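Local coordinates for scarecrow-like protein 3 (Arabidopsis thaliana, PDB 6KPB), which is a probable nuclear transcription factor in plant development that binds zinc-finger proteins of the IDD family, JACKDAW among them, at residues Ile57-Thr62 and Glu80-Leu85; His168-Asp173 and Glu250-Ser255; Leu183-Asn188 and Glu221-Pro226; Gln259-Leu264 and Arg412-Glu417; Met346-Gln351 and Ser478-Arg483. All coordinates share one frame; numbering follows the deposited sequence.

Contact 1. Residues Ile57-Thr62 and Glu80-Leu85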
# COMPACT_ATOMS: atom_id res chain seq x y z
N ILE A 57 21.65 18.65 1.48
CA ILE A 57 22.71 17.81 2.03
C ILE A 57 22.98 18.17 3.48
O ILE A 57 23.05 17.30 4.36
CB ILE A 57 23.99 17.95 1.18
CG1 ILE A 57 23.66 17.92 -0.31
CG2 ILE A 57 24.98 16.86 1.54
CD1 ILE A 57 24.87 18.08 -1.19
N HIS A 58 23.13 19.47 3.76
CA HIS A 58 23.33 19.93 5.13
C HIS A 58 22.21 19.45 6.05
O HIS A 58 22.47 18.96 7.15
CB HIS A 58 23.44 21.46 5.15
CG HIS A 58 23.70 22.03 6.51
ND1 HIS A 58 24.90 21.86 7.17
CD2 HIS A 58 22.92 22.77 7.33
CE1 HIS A 58 24.85 22.47 8.34
NE2 HIS A 58 23.66 23.03 8.47
N LEU A 59 20.96 19.56 5.60
CA LEU A 59 19.84 19.08 6.41
C LEU A 59 19.97 17.60 6.71
O LEU A 59 19.71 17.16 7.84
CB LEU A 59 18.52 19.36 5.68
CG LEU A 59 17.73 20.64 5.99
CD1 LEU A 59 17.11 21.20 4.73
CD2 LEU A 59 16.66 20.36 7.03
N LEU A 60 20.39 16.80 5.72
CA LEU A 60 20.50 15.36 5.94
C LEU A 60 21.53 15.04 7.01
O LEU A 60 21.26 14.28 7.94
CB LEU A 60 20.84 14.65 4.62
CG LEU A 60 19.73 14.63 3.57
CD1 LEU A 60 20.23 14.03 2.26
CD2 LEU A 60 18.52 13.86 4.08
N LEU A 61 22.73 15.63 6.89
CA LEU A 61 23.76 15.40 7.90
C LEU A 61 23.35 15.98 9.24
O LEU A 61 23.57 15.36 10.29
CB LEU A 61 25.09 16.00 7.43
CG LEU A 61 25.96 15.16 6.49
CD1 LEU A 61 25.43 15.18 5.07
CD2 LEU A 61 27.40 15.67 6.54
N THR A 62 22.75 17.18 9.24
CA THR A 62 22.32 17.80 10.48
C THR A 62 21.27 16.96 11.18
O THR A 62 21.40 16.63 12.37
CB THR A 62 21.78 19.21 10.21
OG1 THR A 62 22.65 19.89 9.30
CG2 THR A 62 21.70 20.00 11.51
N GLU A 80 11.02 18.83 9.02
CA GLU A 80 10.05 19.77 8.47
C GLU A 80 10.63 20.52 7.28
O GLU A 80 9.95 20.70 6.26
CB GLU A 80 9.59 20.74 9.55
CG GLU A 80 8.66 21.85 9.06
CD GLU A 80 7.19 21.50 9.19
OE1 GLU A 80 6.43 21.72 8.22
OE2 GLU A 80 6.80 20.99 10.26
N GLN A 81 11.89 20.96 7.39
CA GLN A 81 12.53 21.66 6.28
C GLN A 81 12.72 20.74 5.08
O GLN A 81 12.50 21.15 3.93
CB GLN A 81 13.87 22.23 6.73
CG GLN A 81 13.80 23.16 7.93
CD GLN A 81 14.37 24.52 7.63
OE1 GLN A 81 14.10 25.11 6.58
NE2 GLN A 81 15.18 25.04 8.55
N LEU A 82 13.13 19.49 5.32
CA LEU A 82 13.37 18.56 4.23
C LEU A 82 12.09 18.28 3.44
O LEU A 82 12.13 18.12 2.22
CB LEU A 82 13.95 17.25 4.77
CG LEU A 82 15.42 17.26 5.19
CD1 LEU A 82 15.70 16.16 6.19
CD2 LEU A 82 16.31 17.11 3.97
N SER A 83 10.95 18.23 4.13
CA SER A 83 9.70 17.86 3.47
C SER A 83 9.33 18.85 2.37
O SER A 83 8.90 18.44 1.29
CB SER A 83 8.57 17.77 4.50
OG SER A 83 8.83 16.75 5.45
N HIS A 84 9.50 20.14 2.62
CA HIS A 84 9.11 21.14 1.63
C HIS A 84 10.09 21.23 0.47
O HIS A 84 9.68 21.53 -0.66
CB HIS A 84 8.96 22.51 2.30
CG HIS A 84 7.58 22.77 2.83
ND1 HIS A 84 6.58 23.33 2.08
CD2 HIS A 84 7.04 22.53 4.05
CE1 HIS A 84 5.49 23.44 2.81
NE2 HIS A 84 5.74 22.95 4.01
N LEU A 85 11.38 20.97 0.71
CA LEU A 85 12.37 21.07 -0.36
C LEU A 85 12.47 19.78 -1.16
O LEU A 85 12.50 19.82 -2.40
CB LEU A 85 13.74 21.44 0.22
CG LEU A 85 13.87 22.81 0.87
CD1 LEU A 85 15.33 23.16 1.09
CD2 LEU A 85 13.18 23.88 0.03
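L59 and L82 meet between two helices that share no polar bond here; the shortest sound one, T62 N to H58 O at 2.8 Å, is an ordinary turn of helix 49-69. Leucines from both helices carry the contact. L59 CB lies 3.6 Å from L82 CD2, and the two side chains lie alongside, pointing opposite ways. L60 crosses L82 at about a right angle, with its CD2 3.9 Å from L82 CD2. With CG anti to the carbonyl carbon (chi1 -75°), L82 brings CG as well as CD2 against L59 CB. Helices 49-69 and 72-85 form an antiparallel helical hairpin within the predicted leucine repeat I, their axes here at 148° and 10.0 Å apart. At the exposed margin Q81 CB touches L59 CD2 at 3.4 Å, and the rest of the chain bends off at chi2. F100 and T101 of helix 92-109 and L368 of helix 360-381 also pack on L60. On another side of helix 72-85, E80 OE1 makes a salt bridge with K117 NZ of the second subunit.

Contact 2. Residues His168-Asp173 and Glu250-Ser255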
# COMPACT_ATOMS: atom_id res chain seq x y z
N HIS A 168 25.02 -29.03 -13.64
CA HIS A 168 23.99 -28.59 -12.70
C HIS A 168 24.32 -27.17 -12.26
O HIS A 168 25.38 -26.93 -11.68
CB HIS A 168 23.90 -29.53 -11.50
CG HIS A 168 22.84 -29.15 -10.51
ND1 HIS A 168 22.76 -29.71 -9.25
CD2 HIS A 168 21.81 -28.27 -10.59
CE1 HIS A 168 21.74 -29.20 -8.60
NE2 HIS A 168 21.14 -28.32 -9.39
N VAL A 169 23.42 -26.23 -12.55
CA VAL A 169 23.59 -24.83 -12.18
C VAL A 169 22.60 -24.51 -11.07
O VAL A 169 21.42 -24.85 -11.16
CB VAL A 169 23.38 -23.89 -13.39
CG1 VAL A 169 23.49 -22.44 -12.96
CG2 VAL A 169 24.39 -24.21 -14.48
N ILE A 170 23.09 -23.85 -10.02
CA ILE A 170 22.26 -23.45 -8.89
C ILE A 170 22.13 -21.94 -8.90
O ILE A 170 23.13 -21.22 -8.81
CB ILE A 170 22.86 -23.94 -7.56
CG1 ILE A 170 22.98 -25.46 -7.56
CG2 ILE A 170 22.00 -23.47 -6.39
CD1 ILE A 170 23.58 -26.02 -6.29
N ASP A 171 20.89 -21.46 -9.03
CA ASP A 171 20.59 -20.03 -9.05
C ASP A 171 19.99 -19.65 -7.70
O ASP A 171 18.87 -20.05 -7.38
CB ASP A 171 19.64 -19.70 -10.20
CG ASP A 171 19.43 -18.20 -10.39
OD1 ASP A 171 19.89 -17.41 -9.55
OD2 ASP A 171 18.81 -17.82 -11.41
N LEU A 172 20.74 -18.88 -6.91
CA LEU A 172 20.29 -18.52 -5.57
C LEU A 172 19.22 -17.44 -5.57
O LEU A 172 18.52 -17.28 -4.56
CB LEU A 172 21.48 -18.06 -4.72
CG LEU A 172 22.62 -19.08 -4.57
CD1 LEU A 172 23.68 -18.57 -3.61
CD2 LEU A 172 22.08 -20.43 -4.12
N ASP A 173 19.06 -16.70 -6.67
CA ASP A 173 17.98 -15.73 -6.82
C ASP A 173 17.46 -15.87 -8.25
O ASP A 173 17.88 -15.14 -9.16
CB ASP A 173 18.43 -14.31 -6.51
CG ASP A 173 17.32 -13.29 -6.67
OD1 ASP A 173 17.08 -12.83 -7.81
OD2 ASP A 173 16.66 -12.97 -5.65
N GLU A 250 28.03 -34.99 -11.35
CA GLU A 250 27.63 -33.89 -12.21
C GLU A 250 28.40 -32.63 -11.83
O GLU A 250 28.57 -32.32 -10.65
CB GLU A 250 26.12 -33.62 -12.13
CG GLU A 250 25.60 -33.35 -10.72
CD GLU A 250 24.13 -33.01 -10.71
OE1 GLU A 250 23.67 -32.40 -9.72
OE2 GLU A 250 23.43 -33.35 -11.68
N ALA A 251 28.87 -31.91 -12.85
CA ALA A 251 29.61 -30.68 -12.61
C ALA A 251 28.65 -29.58 -12.14
O ALA A 251 27.53 -29.45 -12.65
CB ALA A 251 30.33 -30.24 -13.88
N LEU A 252 29.10 -28.80 -11.17
CA LEU A 252 28.25 -27.86 -10.46
C LEU A 252 28.78 -26.44 -10.60
O LEU A 252 29.99 -26.21 -10.57
CB LEU A 252 28.15 -28.24 -8.98
CG LEU A 252 27.09 -27.53 -8.14
CD1 LEU A 252 25.70 -27.90 -8.63
CD2 LEU A 252 27.25 -27.86 -6.67
N ALA A 253 27.85 -25.49 -10.73
CA ALA A 253 28.17 -24.07 -10.75
C ALA A 253 27.14 -23.34 -9.89
O ALA A 253 25.95 -23.67 -9.91
CB ALA A 253 28.17 -23.51 -12.17
N VAL A 254 27.61 -22.35 -9.13
CA VAL A 254 26.77 -21.59 -8.22
C VAL A 254 26.81 -20.12 -8.63
O VAL A 254 27.90 -19.56 -8.83
CB VAL A 254 27.22 -21.76 -6.75
CG1 VAL A 254 26.43 -20.83 -5.84
CG2 VAL A 254 27.05 -23.20 -6.31
N SER A 255 25.64 -19.51 -8.77
CA SER A 255 25.51 -18.11 -9.16
C SER A 255 24.83 -17.35 -8.03
O SER A 255 23.69 -17.66 -7.66
CB SER A 255 24.70 -17.97 -10.45
OG SER A 255 24.47 -16.61 -10.76
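Strands 166-171 and 251-257 run parallel here, 18° apart, with H168 paired to L252, V169 to A253, I170 to V254 and D171 to S255. They are neighbours in the parallel part of the Rossmann-like sheet of the GRAS domain. H168 to D171 belong to the predicted VHIID motif. The backbone ladder is regular: H168 N bonds to A251 O at 2.7 Å, and L172 N to S255 O closes it at 3.3 Å. H168, I170, L252 and V254 share one face of the sheet. L252 CD1 packs 3.7 Å from I170 CD1 and 3.5 Å from H168 ND1. I170 CG1 lies over a face of the H168 ring, toward its rim. With CG anti to the backbone N (chi1 -179°), H168 lies beside L252, the two side chains pointing the same way. H168 ND1 gives a weak bond to E250 OE1 at 2.9 Å, and H168 NE2 bonds to T200 OG1. E250 OE1 also makes a salt bridge with R198. An alanine in place of H168 would probably leave T200 OG1 without this partner and open a gap beside L252 CD1. V169, A253, D171 and S255 point to the other face, where W180 of helix 178-189 packs on V169 and S255. D171 OD2 bonds to W180 NE1. D173 N closes an Asx turn by donating to D171 OD1 at 3.1 Å, from above the carboxylate plane.

Contact 3. Residues Leu183-Asn188 and Glu221-Pro226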
# COMPACT_ATOMS: atom_id res chain seq x y z
N LEU A 183 22.48 -18.79 -21.76
CA LEU A 183 23.37 -19.93 -21.52
C LEU A 183 22.84 -21.19 -22.18
O LEU A 183 23.63 -22.05 -22.58
CB LEU A 183 23.54 -20.14 -20.02
CG LEU A 183 24.61 -21.17 -19.62
CD1 LEU A 183 25.97 -20.72 -20.14
CD2 LEU A 183 24.66 -21.38 -18.12
N LEU A 184 21.52 -21.32 -22.30
CA LEU A 184 20.95 -22.46 -23.00
C LEU A 184 21.39 -22.48 -24.46
O LEU A 184 21.86 -23.51 -24.97
CB LEU A 184 19.42 -22.43 -22.90
CG LEU A 184 18.78 -23.20 -21.75
CD1 LEU A 184 17.31 -22.83 -21.62
CD2 LEU A 184 18.93 -24.69 -21.97
N GLN A 185 21.24 -21.35 -25.16
CA GLN A 185 21.65 -21.27 -26.55
C GLN A 185 23.15 -21.49 -26.70
O GLN A 185 23.60 -22.15 -27.65
CB GLN A 185 21.24 -19.93 -27.15
CG GLN A 185 21.80 -19.65 -28.54
CD GLN A 185 21.27 -20.61 -29.59
OE1 GLN A 185 20.17 -20.43 -30.11
NE2 GLN A 185 22.06 -21.64 -29.90
N ALA A 186 23.94 -20.94 -25.78
CA ALA A 186 25.39 -21.06 -25.87
C ALA A 186 25.83 -22.51 -25.67
O ALA A 186 26.72 -23.00 -26.38
CB ALA A 186 26.06 -20.14 -24.86
N PHE A 187 25.23 -23.20 -24.70
CA PHE A 187 25.50 -24.62 -24.52
C PHE A 187 25.15 -25.41 -25.77
O PHE A 187 25.87 -26.34 -26.16
CB PHE A 187 24.73 -25.16 -23.32
CG PHE A 187 25.51 -25.18 -22.04
CD1 PHE A 187 26.85 -25.53 -22.03
CD2 PHE A 187 24.91 -24.85 -20.83
CE1 PHE A 187 27.57 -25.56 -20.85
CE2 PHE A 187 25.63 -24.87 -19.65
CZ PHE A 187 26.96 -25.22 -19.66
N ASN A 188 24.05 -25.04 -26.43
CA ASN A 188 23.63 -25.76 -27.63
C ASN A 188 24.58 -25.50 -28.79
O ASN A 188 24.76 -26.36 -29.66
CB ASN A 188 22.21 -25.37 -28.01
CG ASN A 188 21.50 -26.45 -28.80
OD1 ASN A 188 22.13 -27.26 -29.48
ND2 ASN A 188 20.17 -26.47 -28.72
N GLU A 221 13.00 -26.94 -24.94
CA GLU A 221 12.27 -27.82 -25.86
C GLU A 221 12.46 -27.38 -27.30
O GLU A 221 12.54 -28.22 -28.20
CB GLU A 221 10.78 -27.83 -25.49
N LYS A 222 12.54 -26.07 -27.55
CA LYS A 222 12.83 -25.59 -28.89
C LYS A 222 14.28 -25.85 -29.27
O LYS A 222 14.58 -26.18 -30.42
CB LYS A 222 12.52 -24.09 -29.00
CG LYS A 222 11.04 -23.75 -28.92
CD LYS A 222 10.84 -22.24 -28.85
CE LYS A 222 9.37 -21.89 -28.68
NZ LYS A 222 9.19 -20.46 -28.29
N LEU A 223 15.20 -25.71 -28.31
CA LEU A 223 16.62 -25.92 -28.56
C LEU A 223 17.01 -27.39 -28.56
O LEU A 223 18.18 -27.69 -28.82
CB LEU A 223 17.44 -25.16 -27.52
CG LEU A 223 17.62 -23.67 -27.78
CD1 LEU A 223 18.35 -23.00 -26.63
CD2 LEU A 223 18.37 -23.46 -29.08
N ASP A 224 16.08 -28.30 -28.28
CA ASP A 224 16.35 -29.74 -28.25
C ASP A 224 17.50 -30.06 -27.30
O ASP A 224 18.44 -30.79 -27.64
CB ASP A 224 16.61 -30.27 -29.66
CG ASP A 224 16.48 -31.78 -29.76
OD1 ASP A 224 15.39 -32.30 -29.43
OD2 ASP A 224 17.46 -32.44 -30.15
N ILE A 225 17.43 -29.50 -26.11
CA ILE A 225 18.43 -29.69 -25.06
C ILE A 225 17.80 -30.52 -23.95
O ILE A 225 16.72 -30.16 -23.46
CB ILE A 225 18.95 -28.35 -24.50
CG1 ILE A 225 20.01 -27.75 -25.42
CG2 ILE A 225 19.50 -28.53 -23.09
CD1 ILE A 225 20.68 -26.51 -24.86
N PRO A 226 18.41 -31.64 -23.54
CA PRO A 226 17.92 -32.34 -22.35
C PRO A 226 18.10 -31.46 -21.12
O PRO A 226 19.22 -31.16 -20.72
CB PRO A 226 18.80 -33.60 -22.29
CG PRO A 226 20.04 -33.22 -23.03
CD PRO A 226 19.61 -32.27 -24.11
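N188 lies against L223 and I225, and L184 packs on the same two side chains. N188 ND2 is modelled only 2.3 Å from L223 O; a hydrogen bond is plausible, but its length is doubtful. The contact joins helices 178-189 and 206-223, from two successive beta-alpha-beta units of the Rossmann-like fold. The N188 and I225 side chains pass each other head to tail, with N188 CB 3.7 Å from I225 CD1. L184 CD2 is 3.8 Å from I225 CD1. L223 CD1 reaches L184 CB at 3.9 Å. Q185 crosses L223 at about a right angle, its OE1 3.7 Å from L223 CD2 on the exposed side of the contact. Further out, P194 packs on both N188 and I225, and L184 also touches L197 of strand 196-203. D224, with positive phi (55°), turns the chain out of helix 206-223. I225 follows it and faces helix 178-189. P226 pairs with L197 through the backbone. I225 CD1 comes within 3.2 Å of L184 O.

Contact 4. Residues Gln259-Leu264 and Arg412-Glu417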
# COMPACT_ATOMS: atom_id res chain seq x y z
N GLN A 259 23.22 -11.60 -3.39
CA GLN A 259 22.67 -12.37 -2.29
C GLN A 259 23.64 -12.60 -1.13
O GLN A 259 23.18 -12.89 -0.02
CB GLN A 259 22.18 -13.74 -2.78
CG GLN A 259 21.07 -13.66 -3.81
CD GLN A 259 19.95 -12.75 -3.38
OE1 GLN A 259 19.40 -12.89 -2.28
NE2 GLN A 259 19.60 -11.79 -4.23
N LEU A 260 24.95 -12.46 -1.35
CA LEU A 260 25.91 -12.81 -0.31
C LEU A 260 25.86 -11.83 0.85
O LEU A 260 25.95 -12.24 2.02
CB LEU A 260 27.31 -12.89 -0.89
CG LEU A 260 28.18 -14.03 -0.37
CD1 LEU A 260 27.47 -15.36 -0.56
CD2 LEU A 260 29.54 -14.04 -1.06
N HIS A 261 25.70 -10.53 0.57
CA HIS A 261 25.67 -9.53 1.63
C HIS A 261 24.49 -9.73 2.58
O HIS A 261 24.51 -9.18 3.68
CB HIS A 261 25.64 -8.12 1.03
CG HIS A 261 24.40 -7.81 0.26
ND1 HIS A 261 24.39 -7.69 -1.12
CD2 HIS A 261 23.13 -7.60 0.67
CE1 HIS A 261 23.16 -7.41 -1.52
NE2 HIS A 261 22.38 -7.35 -0.46
N THR A 262 23.48 -10.48 2.16
CA THR A 262 22.34 -10.76 3.03
C THR A 262 22.78 -11.44 4.33
O THR A 262 22.23 -11.16 5.40
CB THR A 262 21.32 -11.63 2.28
OG1 THR A 262 20.57 -10.81 1.38
CG2 THR A 262 20.37 -12.33 3.24
N PHE A 263 23.78 -12.30 4.25
CA PHE A 263 24.19 -13.10 5.40
C PHE A 263 25.01 -12.32 6.43
O PHE A 263 25.33 -12.88 7.48
CB PHE A 263 24.98 -14.32 4.94
CG PHE A 263 24.17 -15.31 4.16
CD1 PHE A 263 24.03 -15.18 2.79
CD2 PHE A 263 23.55 -16.37 4.80
CE1 PHE A 263 23.28 -16.10 2.07
CE2 PHE A 263 22.80 -17.29 4.08
CZ PHE A 263 22.67 -17.15 2.72
N LEU A 264 25.36 -11.07 6.16
CA LEU A 264 26.11 -10.28 7.12
C LEU A 264 25.25 -9.77 8.28
O LEU A 264 25.79 -9.15 9.20
CB LEU A 264 26.79 -9.09 6.44
CG LEU A 264 27.86 -9.37 5.38
CD1 LEU A 264 28.56 -8.09 4.97
CD2 LEU A 264 28.88 -10.38 5.90
N ARG A 412 18.69 -5.37 9.13
CA ARG A 412 19.43 -4.65 8.09
C ARG A 412 20.11 -5.68 7.19
O ARG A 412 21.18 -6.20 7.52
CB ARG A 412 20.44 -3.69 8.71
CG ARG A 412 20.97 -2.65 7.74
CD ARG A 412 21.76 -1.58 8.47
NE ARG A 412 23.18 -1.91 8.58
CZ ARG A 412 23.93 -1.62 9.64
NH1 ARG A 412 23.39 -1.01 10.68
NH2 ARG A 412 25.21 -1.96 9.66
N ARG A 413 19.48 -5.98 6.06
CA ARG A 413 20.00 -6.98 5.14
C ARG A 413 20.89 -6.39 4.06
O ARG A 413 21.75 -7.11 3.52
CB ARG A 413 18.85 -7.74 4.48
CG ARG A 413 17.67 -8.01 5.41
CD ARG A 413 16.89 -9.24 4.97
NE ARG A 413 17.70 -10.45 5.02
CZ ARG A 413 17.96 -11.12 6.14
NH1 ARG A 413 17.47 -10.71 7.30
NH2 ARG A 413 18.71 -12.22 6.09
N GLU A 414 20.72 -5.11 3.72
CA GLU A 414 21.49 -4.47 2.66
C GLU A 414 22.85 -3.99 3.19
O GLU A 414 23.18 -2.81 3.18
CB GLU A 414 20.69 -3.31 2.07
CG GLU A 414 19.44 -3.73 1.32
CD GLU A 414 19.73 -4.67 0.17
OE1 GLU A 414 19.53 -5.90 0.32
OE2 GLU A 414 20.19 -4.19 -0.89
N ARG A 415 23.65 -4.96 3.64
CA ARG A 415 24.97 -4.68 4.20
C ARG A 415 26.01 -4.82 3.10
O ARG A 415 26.77 -5.79 3.02
CB ARG A 415 25.25 -5.60 5.38
CG ARG A 415 24.32 -5.38 6.56
CD ARG A 415 24.58 -6.37 7.68
NE ARG A 415 23.87 -6.01 8.90
CZ ARG A 415 24.41 -5.28 9.88
NH1 ARG A 415 25.66 -4.85 9.78
NH2 ARG A 415 23.69 -4.99 10.96
N HIS A 416 26.05 -3.81 2.23
CA HIS A 416 26.96 -3.82 1.10
C HIS A 416 28.39 -3.55 1.57
O HIS A 416 28.63 -2.70 2.43
CB HIS A 416 26.54 -2.77 0.07
CG HIS A 416 25.09 -2.84 -0.30
ND1 HIS A 416 24.36 -1.73 -0.65
CD2 HIS A 416 24.25 -3.89 -0.39
CE1 HIS A 416 23.12 -2.09 -0.93
NE2 HIS A 416 23.02 -3.40 -0.78
N GLU A 417 29.34 -4.30 1.00
CA GLU A 417 30.75 -4.10 1.28
C GLU A 417 31.53 -4.13 -0.03
O GLU A 417 31.03 -4.59 -1.06
CB GLU A 417 31.29 -5.16 2.26
CG GLU A 417 30.67 -5.09 3.65
CD GLU A 417 31.42 -5.92 4.67
OE1 GLU A 417 32.05 -6.92 4.27
OE2 GLU A 417 31.38 -5.57 5.87
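H261 CG sits between the backbone N and the carbonyl carbon (chi1 65°), and the E414 chain bends at chi2 (-59°); the two ends meet as a His-carboxylate hydrogen bond. H261 NE2 donates to E414 OE1 at 3.3 Å, from above the carboxylate plane. A 3-10 turn, 261-264, here packs on a loop with inverse gamma turns centred on E414 and R415, joining the predicted PFYRE and SAW regions. H416 NE2 donates to E414 OE2 at 2.9 Å. One carboxylate thus holds two histidines. Their rings form a T-shaped pair with planes at 81°. The edge of H416 brings CD2 over the centre of the H261 ring. R413 O lies at the H261 edge, in plane, 3.2 Å from H261 CD2. Beyond the two segments, H261 ND1 bonds to E350 OE2 of strand 345-351, and H416 ND1 to H355. E350 and E414 would probably favour a charged H261, though a charged H416 nearby would oppose it. T262 CG2 lies near the plane of the R413 guanidinium, 3.3 Å from NH2. L264 CB packs on R415 CD at 3.7 Å. E417 makes a salt bridge with R425, and its CD lies 3.6 Å from L264 CD1.

Contact 5. Residues Met346-Gln351 and Ser478-Arg483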
# COMPACT_ATOMS: atom_id res chain seq x y z
N MET A 346 32.08 -20.73 -8.73
CA MET A 346 31.09 -19.88 -8.09
C MET A 346 31.27 -18.46 -8.60
O MET A 346 32.38 -17.92 -8.56
CB MET A 346 31.22 -19.90 -6.56
CG MET A 346 30.24 -18.96 -5.87
SD MET A 346 30.30 -19.07 -4.07
CE MET A 346 31.93 -18.41 -3.73
N VAL A 347 30.19 -17.87 -9.10
CA VAL A 347 30.21 -16.52 -9.63
C VAL A 347 29.41 -15.62 -8.70
O VAL A 347 28.28 -15.94 -8.32
CB VAL A 347 29.67 -16.47 -11.07
CG1 VAL A 347 30.62 -17.20 -12.01
CG2 VAL A 347 28.29 -17.08 -11.15
N VAL A 348 30.02 -14.50 -8.30
CA VAL A 348 29.46 -13.61 -7.29
C VAL A 348 29.31 -12.23 -7.90
O VAL A 348 30.29 -11.65 -8.40
CB VAL A 348 30.33 -13.56 -6.02
CG1 VAL A 348 29.72 -12.60 -5.01
CG2 VAL A 348 30.49 -14.95 -5.43
N THR A 349 28.09 -11.69 -7.86
CA THR A 349 27.82 -10.31 -8.22
C THR A 349 27.32 -9.59 -6.98
O THR A 349 26.32 -10.00 -6.38
CB THR A 349 26.79 -10.22 -9.35
OG1 THR A 349 27.31 -10.87 -10.52
CG2 THR A 349 26.49 -8.76 -9.68
N GLU A 350 28.02 -8.52 -6.59
CA GLU A 350 27.72 -7.81 -5.35
C GLU A 350 27.86 -6.31 -5.57
O GLU A 350 28.58 -5.86 -6.47
CB GLU A 350 28.65 -8.25 -4.21
CG GLU A 350 28.12 -9.42 -3.40
CD GLU A 350 26.86 -9.06 -2.65
OE1 GLU A 350 25.99 -9.95 -2.48
OE2 GLU A 350 26.72 -7.89 -2.23
N GLN A 351 27.16 -5.55 -4.74
CA GLN A 351 27.40 -4.12 -4.67
C GLN A 351 28.83 -3.86 -4.24
O GLN A 351 29.40 -4.60 -3.42
CB GLN A 351 26.43 -3.45 -3.69
CG GLN A 351 25.02 -3.22 -4.23
CD GLN A 351 24.11 -4.41 -3.98
OE1 GLN A 351 24.56 -5.49 -3.63
NE2 GLN A 351 22.81 -4.19 -4.15
N SER A 478 32.84 -11.50 -9.80
CA SER A 478 34.03 -12.29 -9.53
C SER A 478 33.69 -13.78 -9.61
O SER A 478 32.58 -14.19 -9.26
CB SER A 478 34.63 -11.96 -8.16
OG SER A 478 33.69 -12.21 -7.12
N ALA A 479 34.67 -14.57 -10.05
CA ALA A 479 34.52 -16.01 -10.21
C ALA A 479 35.50 -16.73 -9.30
O ALA A 479 36.63 -16.28 -9.11
CB ALA A 479 34.74 -16.42 -11.67
N TRP A 480 35.06 -17.86 -8.75
CA TRP A 480 35.84 -18.57 -7.73
C TRP A 480 35.71 -20.07 -7.93
O TRP A 480 34.67 -20.58 -8.36
CB TRP A 480 35.37 -18.18 -6.32
CG TRP A 480 35.30 -16.71 -6.12
CD1 TRP A 480 34.24 -15.89 -6.41
CD2 TRP A 480 36.32 -15.86 -5.59
NE1 TRP A 480 34.54 -14.59 -6.10
CE2 TRP A 480 35.82 -14.54 -5.59
CE3 TRP A 480 37.62 -16.08 -5.11
CZ2 TRP A 480 36.56 -13.46 -5.13
CZ3 TRP A 480 38.35 -15.00 -4.66
CH2 TRP A 480 37.82 -13.71 -4.67
N ARG A 481 36.79 -20.78 -7.60
CA ARG A 481 36.83 -22.23 -7.62
C ARG A 481 37.31 -22.73 -6.27
O ARG A 481 37.91 -21.99 -5.49
CB ARG A 481 37.76 -22.76 -8.72
CG ARG A 481 39.21 -22.41 -8.48
CD ARG A 481 40.15 -23.19 -9.37
NE ARG A 481 41.17 -23.89 -8.59
CZ ARG A 481 42.25 -23.31 -8.07
NH1 ARG A 481 43.12 -24.02 -7.37
NH2 ARG A 481 42.45 -22.01 -8.25
N CYS A 482 37.05 -24.01 -6.00
CA CYS A 482 37.39 -24.60 -4.71
C CYS A 482 38.88 -24.91 -4.64
O CYS A 482 39.45 -25.48 -5.57
CB CYS A 482 36.57 -25.87 -4.47
SG CYS A 482 34.81 -25.58 -4.27
N ARG A 483 39.50 -24.55 -3.52
CA ARG A 483 40.91 -24.84 -3.28
C ARG A 483 41.05 -26.13 -2.48
O ARG A 483 40.11 -26.58 -1.81
CB ARG A 483 41.58 -23.68 -2.55
CG ARG A 483 43.10 -23.70 -2.61
CD ARG A 483 43.73 -22.68 -1.67
NE ARG A 483 43.49 -21.31 -2.11
CZ ARG A 483 42.61 -20.49 -1.55
NH1 ARG A 483 41.88 -20.89 -0.52
NH2 ARG A 483 42.46 -19.26 -2.01
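The W480 indole has M346 O at its edge, near the ring plane, 3.5 Å from CD1. V348 CG2 approaches the ring obliquely, 4.0 Å from CD1. F431 and N433 of strand 431-434, and S423 and I426 of helix 419-428, also pack on this side chain. The contact is an antiparallel pairing in the mixed sheet, between strands 345-351 and 472-482. S478, A479 and W480 spell the Ser-Ala-Trp that names the SAW region of GRAS proteins. M346 with W480 and V348 with S478 are hydrogen-bonded pairs, and V347 with A479 is the non-hydrogen-bonded pair between them. M346 N bonds to W480 O at 2.6 Å, and V348 N to S478 O at 2.8 Å. With CG anti to the carbonyl carbon (chi1 -50°), the W480 ring lies on the face of S478 and V348. W480 NE1 donates to S478 OG at 2.7 Å, two residues back on its own strand. An alanine at W480 would probably cost S478 OG this donor and open a gap beside V348, F431 and I426. On the opposite face, T153 and A156 of helix 145-160 pack on V347. There V347 CG1 lies 4.2 Å from A479 CB.

Overall arrangement
Contact 1 comes first along the chain and stands apart, its centre about 28 Å from that of contact 4 and 54 Å from that of contact 3. It lies among helices near the second subunit. The other four gather in and around the sheet. Contacts 2 and 5 share it: strands 251-257 and 345-351 are neighbours, and V347 N probably bonds to V254 O. Contact 3 is nested in the loop closed by contact 2, on helices that follow strands of the sheet. Contacts 4 and 5 cross along the chain and touch through H261 and E350. They join the predicted SAW region to the predicted PFYRE region, so distant parts of the sequence build one domain.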